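Long-range contacts in putative hydrolase (Chloroflexus aurantiacus J-10-fl, PDB 3CMN), which is a putative hydrolase of the zincin-like metallopeptidase family, probably a zinc-dependent peptidase, captured here as the apoenzyme: residues Leu156-Ala164 with Phe177-Met186; Val253-Met261 with Phe305-Leu314. All blocks are in the same frame, centred on the assembly; numbering follows the deposited sequence.

How the contacts relate
Contact 1 and contact 2 follow one another along the chain and lie on opposite sides of its centre, their own centres about 25 Å apart and their nearest atoms about 10 Å apart. Contact 1 is core: it sets the short strand 155-158 and helix 160-169 against helix 174-193, which carries an HExxH sequence. Contact 2 is only partly buried and joins helix 248-279 to the end of helix 283-307 and the chain leaving it. No helix or strand is common to both. A buried salt bridge accompanies apolar packing in contact 1, whereas contact 2 relies on leucines, an isoleucine, two phenylalanines and a methionine, with charged residues at its margin.

Contact 1. Residues Leu156-Ala164 with Phe177-Met186; sequences LYFVEPNIA and FRLWITLHEM
Ile163 and Ile181 meet tip to tip where helix 160-169 faces helix 174-193, Ile163 CG2 lying 3.3 Å from Ile181 CD1, tight for two methyl groups. With CG2 opposite the backbone N and CG1 opposite the carbonyl carbon (chi1 -63°), CG2 makes the closest contact while CG1 and CD1 of Ile163 stay near the same methyl; CG2 also reaches Phe177 CE2. The Phe177 ring receives Ile181 CD1 over one face and the carbonyl oxygen of Ile163 at its edge.

A buried ion pair lies alongside. Arg178, extended from CG to NE, presents its guanidinium side-on, and both NE and NH2 bond to the same oxygen, Glu160 OE2, with NH2 at 2.6 Å. OE2 lies in the guanidinium plane, and both bonds are bent (about 140°), as two N-H groups sharing one oxygen require. The two planes are only 23° apart, and Ile163 CG2 lies over one guanidinium face, toward its rim. Gln167 and the carbonyl of Asp174 take NH1, so arginine suits a place that needs several donors.

Toward the strand the fit is looser. Ile181 CG2 meets the edge of the Phe158 ring, 3.9 Å from Phe158 CD2, while Tyr48 stacks on the ring. Leu156 CD2 rests 3.8 Å from Glu185 CG. Tyr157, partly exposed, sends its CB away from helix 174-193.

Glu185 and His184 belong to an HExxH sequence, consistent with the zinc-binding helix of zincins, although no metal is bound. The chemistry implies a helix held by close hydrocarbon packing and one buried carboxylate-guanidinium pair.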
loop_
_atom_site.group_PDB
_atom_site.type_symbol
_atom_site.label_atom_id
_atom_site.label_comp_id
_atom_site.label_asym_id
_atom_site.label_seq_id
_atom_site.Cartn_x
_atom_site.Cartn_y
_atom_site.Cartn_z
ATOM N N LEU A 156 7.951 6.467 8.904
ATOM C CA LEU A 156 6.780 6.597 8.045
ATOM C C LEU A 156 6.730 8.028 7.543
ATOM O O LEU A 156 7.164 8.947 8.237
ATOM C CB LEU A 156 5.494 6.283 8.819
ATOM C CG LEU A 156 5.186 4.815 9.132
ATOM C CD1 LEU A 156 3.959 4.731 10.023
ATOM C CD2 LEU A 156 4.935 4.046 7.837
ATOM N N TYR A 157 6.232 8.218 6.324
ATOM C CA TYR A 157 6.100 9.568 5.777
ATOM C C TYR A 157 4.665 9.796 5.369
ATOM O O TYR A 157 3.925 8.854 5.104
ATOM C CB TYR A 157 7.055 9.819 4.589
ATOM C CG TYR A 157 6.817 8.991 3.330
ATOM C CD1 TYR A 157 5.696 9.212 2.518
ATOM C CD2 TYR A 157 7.738 8.011 2.933
ATOM C CE1 TYR A 157 5.497 8.476 1.340
ATOM C CE2 TYR A 157 7.550 7.271 1.751
ATOM C CZ TYR A 157 6.429 7.506 0.964
ATOM O OH TYR A 157 6.216 6.760 -0.180
ATOM N N PHE A 158 4.277 11.060 5.347
ATOM C CA PHE A 158 2.930 11.453 4.982
ATOM C C PHE A 158 3.063 12.621 4.026
ATOM O O PHE A 158 3.807 13.554 4.297
ATOM C CB PHE A 158 2.150 11.882 6.237
ATOM C CG PHE A 158 2.136 10.836 7.331
ATOM C CD1 PHE A 158 3.215 10.688 8.191
ATOM C CD2 PHE A 158 1.054 9.966 7.466
ATOM C CE1 PHE A 158 3.221 9.684 9.173
ATOM C CE2 PHE A 158 1.046 8.959 8.439
ATOM C CZ PHE A 158 2.135 8.818 9.295
ATOM N N VAL A 159 2.401 12.539 2.890
ATOM C CA VAL A 159 2.403 13.678 1.980
ATOM C C VAL A 159 1.276 14.647 2.320
ATOM O O VAL A 159 0.243 14.646 1.678
ATOM C CB VAL A 159 2.290 13.226 0.513
ATOM C CG1 VAL A 159 2.645 14.370 -0.426
ATOM C CG2 VAL A 159 3.182 12.020 0.257
ATOM N N GLU A 160 1.446 15.389 3.408
ATOM C CA GLU A 160 0.440 16.239 4.032
ATOM C C GLU A 160 -0.312 17.057 2.989
ATOM O O GLU A 160 -1.534 17.258 3.179
ATOM C CB GLU A 160 1.083 17.160 5.070
ATOM C CG GLU A 160 0.299 17.276 6.368
ATOM C CD GLU A 160 -0.868 18.238 6.259
ATOM O OE1 GLU A 160 -0.723 19.272 5.574
ATOM O OE2 GLU A 160 -1.927 17.957 6.859
ATOM N N PRO A 161 0.316 17.620 1.971
ATOM C CA PRO A 161 -0.427 18.442 1.010
ATOM C C PRO A 161 -1.606 17.718 0.383
ATOM O O PRO A 161 -2.701 18.270 0.308
ATOM C CB PRO A 161 0.640 18.829 -0.015
ATOM C CG PRO A 161 1.900 18.906 0.822
ATOM C CD PRO A 161 1.769 17.673 1.707
ATOM N N ASN A 162 -1.385 16.482 -0.062
ATOM C CA ASN A 162 -2.459 15.706 -0.681
ATOM C C ASN A 162 -3.453 15.239 0.379
ATOM O O ASN A 162 -4.649 15.132 0.115
ATOM C CB ASN A 162 -1.895 14.504 -1.449
ATOM C CG ASN A 162 -0.900 14.912 -2.520
ATOM O OD1 ASN A 162 -0.733 16.102 -2.801
ATOM N ND2 ASN A 162 -0.227 13.929 -3.120
ATOM N N ILE A 163 -2.949 14.964 1.573
ATOM C CA ILE A 163 -3.793 14.546 2.687
ATOM C C ILE A 163 -4.757 15.696 3.034
ATOM O O ILE A 163 -5.948 15.481 3.236
ATOM C CB ILE A 163 -2.934 14.192 3.941
ATOM C CG1 ILE A 163 -2.030 12.996 3.631
ATOM C CG2 ILE A 163 -3.834 13.879 5.129
ATOM C CD1 ILE A 163 -1.142 12.548 4.776
ATOM N N ALA A 164 -4.221 16.914 3.087
ATOM C CA ALA A 164 -5.008 18.103 3.399
ATOM C C ALA A 164 -6.063 18.359 2.318
ATOM O O ALA A 164 -7.196 18.728 2.624
ATOM C CB ALA A 164 -4.093 19.315 3.537
ATOM N N PHE A 177 -9.321 12.351 10.178
ATOM C CA PHE A 177 -8.802 11.830 8.926
ATOM C C PHE A 177 -7.314 11.489 9.010
ATOM O O PHE A 177 -6.881 10.458 8.507
ATOM C CB PHE A 177 -9.035 12.815 7.790
ATOM C CG PHE A 177 -8.598 12.299 6.456
ATOM C CD1 PHE A 177 -8.986 11.027 6.020
ATOM C CD2 PHE A 177 -7.808 13.079 5.626
ATOM C CE1 PHE A 177 -8.591 10.540 4.771
ATOM C CE2 PHE A 177 -7.404 12.609 4.376
ATOM C CZ PHE A 177 -7.800 11.330 3.949
ATOM N N ARG A 178 -6.532 12.344 9.658
ATOM C CA ARG A 178 -5.107 12.085 9.776
ATOM C C ARG A 178 -4.782 10.937 10.725
ATOM O O ARG A 178 -3.739 10.305 10.594
ATOM C CB ARG A 178 -4.369 13.368 10.167
ATOM C CG ARG A 178 -4.301 14.335 9.011
ATOM C CD ARG A 178 -3.656 15.629 9.404
ATOM N NE ARG A 178 -3.614 16.547 8.272
ATOM C CZ ARG A 178 -4.681 17.122 7.735
ATOM N NH1 ARG A 178 -5.890 16.882 8.225
ATOM N NH2 ARG A 178 -4.531 17.942 6.706
ATOM N N LEU A 179 -5.664 10.672 11.683
ATOM C CA LEU A 179 -5.447 9.551 12.584
ATOM C C LEU A 179 -5.835 8.312 11.790
ATOM O O LEU A 179 -5.219 7.261 11.919
ATOM C CB LEU A 179 -6.312 9.646 13.848
ATOM C CG LEU A 179 -6.227 8.402 14.755
ATOM C CD1 LEU A 179 -4.768 8.187 15.190
ATOM C CD2 LEU A 179 -7.139 8.560 15.971
ATOM N N TRP A 180 -6.856 8.458 10.956
ATOM C CA TRP A 180 -7.330 7.372 10.116
ATOM C C TRP A 180 -6.182 6.949 9.194
ATOM O O TRP A 180 -5.909 5.761 9.026
ATOM C CB TRP A 180 -8.521 7.837 9.275
ATOM C CG TRP A 180 -9.045 6.786 8.334
ATOM C CD1 TRP A 180 -9.948 5.806 8.624
ATOM C CD2 TRP A 180 -8.673 6.592 6.958
ATOM N NE1 TRP A 180 -10.166 5.018 7.518
ATOM C CE2 TRP A 180 -9.396 5.476 6.483
ATOM C CE3 TRP A 180 -7.798 7.253 6.083
ATOM C CZ2 TRP A 180 -9.274 5.000 5.169
ATOM C CZ3 TRP A 180 -7.676 6.779 4.775
ATOM C CH2 TRP A 180 -8.412 5.663 4.334
ATOM N N ILE A 181 -5.516 7.940 8.614
ATOM C CA ILE A 181 -4.396 7.724 7.710
ATOM C C ILE A 181 -3.203 7.101 8.408
ATOM O O ILE A 181 -2.547 6.215 7.869
ATOM C CB ILE A 181 -3.981 9.056 7.052
ATOM C CG1 ILE A 181 -4.976 9.380 5.937
ATOM C CG2 ILE A 181 -2.562 8.975 6.509
ATOM C CD1 ILE A 181 -4.789 10.732 5.337
ATOM N N THR A 182 -2.919 7.567 9.610
ATOM C CA THR A 182 -1.809 7.030 10.367
ATOM C C THR A 182 -2.066 5.561 10.696
ATOM O O THR A 182 -1.177 4.725 10.573
ATOM C CB THR A 182 -1.597 7.838 11.657
ATOM O OG1 THR A 182 -1.250 9.187 11.311
ATOM C CG2 THR A 182 -0.500 7.222 12.505
ATOM N N LEU A 183 -3.295 5.253 11.099
ATOM C CA LEU A 183 -3.677 3.888 11.441
ATOM C C LEU A 183 -3.554 2.986 10.221
ATOM O O LEU A 183 -3.073 1.861 10.294
ATOM C CB LEU A 183 -5.113 3.863 11.953
ATOM C CG LEU A 183 -5.332 4.434 13.347
ATOM C CD1 LEU A 183 -6.819 4.472 13.652
ATOM C CD2 LEU A 183 -4.581 3.582 14.364
ATOM N N HIS A 184 -4.010 3.496 9.091
ATOM C CA HIS A 184 -3.948 2.759 7.853
ATOM C C HIS A 184 -2.464 2.509 7.498
ATOM O O HIS A 184 -2.069 1.413 7.120
ATOM C CB HIS A 184 -4.661 3.584 6.789
ATOM C CG HIS A 184 -4.672 2.956 5.437
ATOM N ND1 HIS A 184 -4.086 3.553 4.341
ATOM C CD2 HIS A 184 -5.201 1.791 4.997
ATOM C CE1 HIS A 184 -4.256 2.782 3.283
ATOM N NE2 HIS A 184 -4.929 1.708 3.653
ATOM N N GLU A 185 -1.650 3.536 7.673
ATOM C CA GLU A 185 -0.222 3.485 7.387
ATOM C C GLU A 185 0.514 2.464 8.266
ATOM O O GLU A 185 1.321 1.659 7.779
ATOM C CB GLU A 185 0.384 4.867 7.642
ATOM C CG GLU A 185 1.533 5.237 6.767
ATOM C CD GLU A 185 1.069 5.850 5.470
ATOM O OE1 GLU A 185 0.461 5.116 4.655
ATOM O OE2 GLU A 185 1.308 7.067 5.277
ATOM N N MET A 186 0.257 2.528 9.569
ATOM C CA MET A 186 0.904 1.637 10.508
ATOM C C MET A 186 0.457 0.207 10.273
ATOM O O MET A 186 1.248 -0.728 10.407
ATOM C CB MET A 186 0.603 2.064 11.949
ATOM C CG MET A 186 1.365 1.283 13.016
ATOM S SD MET A 186 3.091 1.709 13.087
ATOM C CE MET A 186 3.705 0.581 11.976
#

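Contact 2. Residues Val253-Met261 with Phe305-Leu314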
loop_
_atom_site.group_PDB
_atom_site.type_symbol
_atom_site.label_atom_id
_atom_site.label_comp_id
_atom_site.label_asym_id
_atom_site.label_seq_id
_atom_site.Cartn_x
_atom_site.Cartn_y
_atom_site.Cartn_z
ATOM N N VAL A 253 1.481 -16.759 -11.355
ATOM C CA VAL A 253 2.217 -15.683 -10.713
ATOM C C VAL A 253 1.254 -14.534 -10.412
ATOM O O VAL A 253 1.121 -14.120 -9.258
ATOM C CB VAL A 253 3.344 -15.158 -11.624
ATOM C CG1 VAL A 253 4.107 -14.043 -10.930
ATOM C CG2 VAL A 253 4.282 -16.285 -11.979
ATOM N N PHE A 254 0.580 -14.033 -11.445
ATOM C CA PHE A 254 -0.359 -12.935 -11.274
ATOM C C PHE A 254 -1.378 -13.269 -10.200
ATOM O O PHE A 254 -1.660 -12.455 -9.321
ATOM C CB PHE A 254 -1.095 -12.629 -12.589
ATOM C CG PHE A 254 -0.209 -12.074 -13.681
ATOM C CD1 PHE A 254 1.113 -11.726 -13.424
ATOM C CD2 PHE A 254 -0.708 -11.904 -14.972
ATOM C CE1 PHE A 254 1.928 -11.219 -14.431
ATOM C CE2 PHE A 254 0.096 -11.399 -15.991
ATOM C CZ PHE A 254 1.420 -11.055 -15.719
ATOM N N ASP A 255 -1.912 -14.481 -10.274
ATOM C CA ASP A 255 -2.918 -14.955 -9.333
ATOM C C ASP A 255 -2.426 -14.780 -7.898
ATOM O O ASP A 255 -3.161 -14.307 -7.037
ATOM C CB ASP A 255 -3.213 -16.427 -9.614
ATOM C CG ASP A 255 -4.572 -16.858 -9.106
ATOM O OD1 ASP A 255 -4.910 -16.548 -7.937
ATOM O OD2 ASP A 255 -5.304 -17.518 -9.878
ATOM N N ARG A 256 -1.173 -15.160 -7.660
ATOM C CA ARG A 256 -0.551 -15.049 -6.344
ATOM C C ARG A 256 -0.341 -13.592 -5.913
ATOM O O ARG A 256 -0.688 -13.211 -4.798
ATOM C CB ARG A 256 0.801 -15.777 -6.330
ATOM C CG ARG A 256 0.705 -17.293 -6.211
ATOM C CD ARG A 256 2.097 -17.903 -6.127
ATOM N NE ARG A 256 2.088 -19.359 -6.001
ATOM C CZ ARG A 256 2.065 -20.024 -4.847
ATOM N NH1 ARG A 256 2.048 -19.373 -3.687
ATOM N NH2 ARG A 256 2.070 -21.350 -4.855
ATOM N N ILE A 257 0.239 -12.787 -6.796
ATOM C CA ILE A 257 0.484 -11.378 -6.503
ATOM C C ILE A 257 -0.858 -10.720 -6.199
ATOM O O ILE A 257 -0.985 -9.945 -5.244
ATOM C CB ILE A 257 1.142 -10.659 -7.706
ATOM C CG1 ILE A 257 2.542 -11.225 -7.936
ATOM C CG2 ILE A 257 1.204 -9.144 -7.453
ATOM C CD1 ILE A 257 3.196 -10.765 -9.224
ATOM N N GLN A 258 -1.858 -11.052 -7.010
ATOM C CA GLN A 258 -3.192 -10.515 -6.832
ATOM C C GLN A 258 -3.796 -10.938 -5.497
ATOM O O GLN A 258 -4.363 -10.107 -4.788
ATOM C CB GLN A 258 -4.087 -10.959 -7.986
ATOM C CG GLN A 258 -3.829 -10.193 -9.271
ATOM C CD GLN A 258 -4.549 -10.788 -10.465
ATOM O OE1 GLN A 258 -5.667 -11.292 -10.340
ATOM N NE2 GLN A 258 -3.918 -10.715 -11.635
ATOM N N ALA A 259 -3.672 -12.216 -5.144
ATOM C CA ALA A 259 -4.227 -12.688 -3.881
ATOM C C ALA A 259 -3.506 -12.075 -2.675
ATOM O O ALA A 259 -4.124 -11.806 -1.658
ATOM C CB ALA A 259 -4.181 -14.216 -3.822
ATOM N N LEU A 260 -2.201 -11.850 -2.787
ATOM C CA LEU A 260 -1.439 -11.242 -1.691
ATOM C C LEU A 260 -1.886 -9.785 -1.508
ATOM O O LEU A 260 -2.195 -9.351 -0.407
ATOM C CB LEU A 260 0.070 -11.292 -1.995
ATOM C CG LEU A 260 1.003 -10.459 -1.093
ATOM C CD1 LEU A 260 1.050 -11.063 0.326
ATOM C CD2 LEU A 260 2.419 -10.424 -1.694
ATOM N N MET A 261 -1.920 -9.035 -2.601
ATOM C CA MET A 261 -2.340 -7.641 -2.545
ATOM C C MET A 261 -3.752 -7.538 -1.947
ATOM O O MET A 261 -4.032 -6.663 -1.132
ATOM C CB MET A 261 -2.278 -7.019 -3.951
ATOM C CG MET A 261 -1.043 -6.138 -4.198
ATOM S SD MET A 261 0.570 -6.854 -3.757
ATOM C CE MET A 261 0.824 -6.155 -2.138
ATOM N N PHE A 305 1.876 -1.575 -11.724
ATOM C CA PHE A 305 2.301 -2.938 -12.040
ATOM C C PHE A 305 2.433 -3.114 -13.552
ATOM O O PHE A 305 3.455 -3.590 -14.044
ATOM C CB PHE A 305 1.311 -3.981 -11.495
ATOM C CG PHE A 305 1.477 -4.279 -10.025
ATOM C CD1 PHE A 305 0.794 -3.538 -9.064
ATOM C CD2 PHE A 305 2.324 -5.303 -9.598
ATOM C CE1 PHE A 305 0.951 -3.814 -7.698
ATOM C CE2 PHE A 305 2.486 -5.586 -8.238
ATOM C CZ PHE A 305 1.799 -4.840 -7.290
ATOM N N ARG A 306 1.397 -2.720 -14.284
ATOM C CA ARG A 306 1.375 -2.848 -15.740
ATOM C C ARG A 306 2.449 -2.024 -16.429
ATOM O O ARG A 306 2.996 -2.433 -17.448
ATOM C CB ARG A 306 0.018 -2.426 -16.268
ATOM C CG ARG A 306 -1.124 -3.238 -15.710
ATOM C CD ARG A 306 -2.387 -2.447 -15.859
ATOM N NE ARG A 306 -3.573 -3.199 -15.485
ATOM C CZ ARG A 306 -3.975 -4.312 -16.089
ATOM N NH1 ARG A 306 -3.282 -4.821 -17.099
ATOM N NH2 ARG A 306 -5.100 -4.902 -15.706
ATOM N N LEU A 307 2.730 -0.850 -15.874
ATOM C CA LEU A 307 3.747 0.040 -16.407
ATOM C C LEU A 307 5.105 -0.666 -16.389
ATOM O O LEU A 307 5.867 -0.611 -17.360
ATOM C CB LEU A 307 3.803 1.306 -15.552
ATOM C CG LEU A 307 4.824 2.385 -15.918
ATOM C CD1 LEU A 307 4.596 2.868 -17.350
ATOM C CD2 LEU A 307 4.703 3.533 -14.933
ATOM N N THR A 308 5.393 -1.344 -15.280
ATOM C CA THR A 308 6.656 -2.057 -15.118
ATOM C C THR A 308 6.682 -3.459 -15.729
ATOM O O THR A 308 7.708 -4.132 -15.686
ATOM C CB THR A 308 7.046 -2.164 -13.631
ATOM O OG1 THR A 308 5.955 -2.715 -12.886
ATOM C CG2 THR A 308 7.393 -0.800 -13.081
ATOM N N GLY A 309 5.566 -3.913 -16.285
ATOM C CA GLY A 309 5.577 -5.228 -16.903
ATOM C C GLY A 309 4.779 -6.345 -16.262
ATOM O O GLY A 309 4.978 -7.515 -16.611
ATOM N N LEU A 310 3.900 -6.005 -15.322
ATOM C CA LEU A 310 3.049 -6.994 -14.669
ATOM C C LEU A 310 1.617 -6.652 -15.068
ATOM O O LEU A 310 0.921 -5.910 -14.367
ATOM C CB LEU A 310 3.200 -6.935 -13.145
ATOM C CG LEU A 310 4.547 -7.409 -12.603
ATOM C CD1 LEU A 310 5.440 -6.209 -12.321
ATOM C CD2 LEU A 310 4.330 -8.227 -11.339
ATOM N N ASP A 311 1.180 -7.194 -16.203
ATOM C CA ASP A 311 -0.155 -6.915 -16.710
ATOM C C ASP A 311 -1.247 -7.693 -16.001
ATOM O O ASP A 311 -2.088 -8.329 -16.641
ATOM C CB ASP A 311 -0.212 -7.187 -18.214
ATOM C CG ASP A 311 -1.422 -6.542 -18.876
ATOM O OD1 ASP A 311 -2.462 -7.219 -19.035
ATOM O OD2 ASP A 311 -1.336 -5.342 -19.218
ATOM N N LEU A 312 -1.235 -7.628 -14.675
ATOM C CA LEU A 312 -2.226 -8.307 -13.858
ATOM C C LEU A 312 -3.394 -7.368 -13.572
ATOM O O LEU A 312 -3.412 -6.233 -14.044
ATOM C CB LEU A 312 -1.585 -8.770 -12.554
ATOM C CG LEU A 312 -0.639 -7.781 -11.869
ATOM C CD1 LEU A 312 -1.395 -6.602 -11.267
ATOM C CD2 LEU A 312 0.114 -8.534 -10.804
ATOM N N LYS A 313 -4.362 -7.851 -12.812
ATOM C CA LYS A 313 -5.518 -7.037 -12.470
ATOM C C LYS A 313 -5.861 -7.165 -10.991
ATOM O O LYS A 313 -6.177 -8.254 -10.533
ATOM C CB LYS A 313 -6.717 -7.422 -13.335
ATOM C CG LYS A 313 -7.974 -6.619 -13.047
ATOM C CD LYS A 313 -9.123 -7.054 -13.942
ATOM C CE LYS A 313 -10.377 -6.243 -13.663
ATOM N NZ LYS A 313 -11.506 -6.644 -14.546
ATOM N N LEU A 314 -5.746 -6.065 -10.269
ATOM C CA LEU A 314 -6.086 -6.074 -8.842
ATOM C C LEU A 314 -7.589 -6.264 -8.620
ATOM O O LEU A 314 -8.361 -6.079 -9.574
ATOM C CB LEU A 314 -5.623 -4.778 -8.169
ATOM C CG LEU A 314 -4.122 -4.480 -8.216
ATOM C CD1 LEU A 314 -3.812 -3.165 -7.518
ATOM C CD2 LEU A 314 -3.330 -5.618 -7.589
#
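Phe254 and Leu312 bring helix 248-279 against the chain that leaves helix 283-307 through a Schellman motif. Gly309 takes the positive phi (112°) that ends such a helix, a conformation in which a side chain would collide with the carbonyl oxygen of Thr308. From Leu312 to Leu314 the chain then runs alongside helix 248-279.

Leu312 can be followed outward. Its CB sits over one face of the Phe254 ring, 4.2 Å from the centroid, in a CH-pi contact, and lies beside the Gln258 side chain. With chi1 at 42°, CG is wedged between the backbone N and the carbonyl carbon, and from this branch point CD2 turns into the helix, 3.6 Å from Ile257 CG2. Leu312 CD1 turns back to its own segment, 3.8 Å from Phe305 CB. Leucine suits the place because its two methyls fork beyond CB, one to Ile257 and one to Phe305.

Ile257 is the hub on the helix. Besides Leu312, its CG2 packs 3.9 Å from Phe305 CE2. One turn on, flexible Met261 bends to bring SD within 4.2 Å of Phe305 CZ, while its CB meets Leu314 CD2. Toward solvent, a salt bridge of 2.9 Å between Arg306 NH1 and Asp311 OD2 spans the helix end, and the extended Lys313 leads away. The tightest carbon contact lies on the buried side, where Leu310 CD2 comes to 3.5 Å from Ile257 CD1.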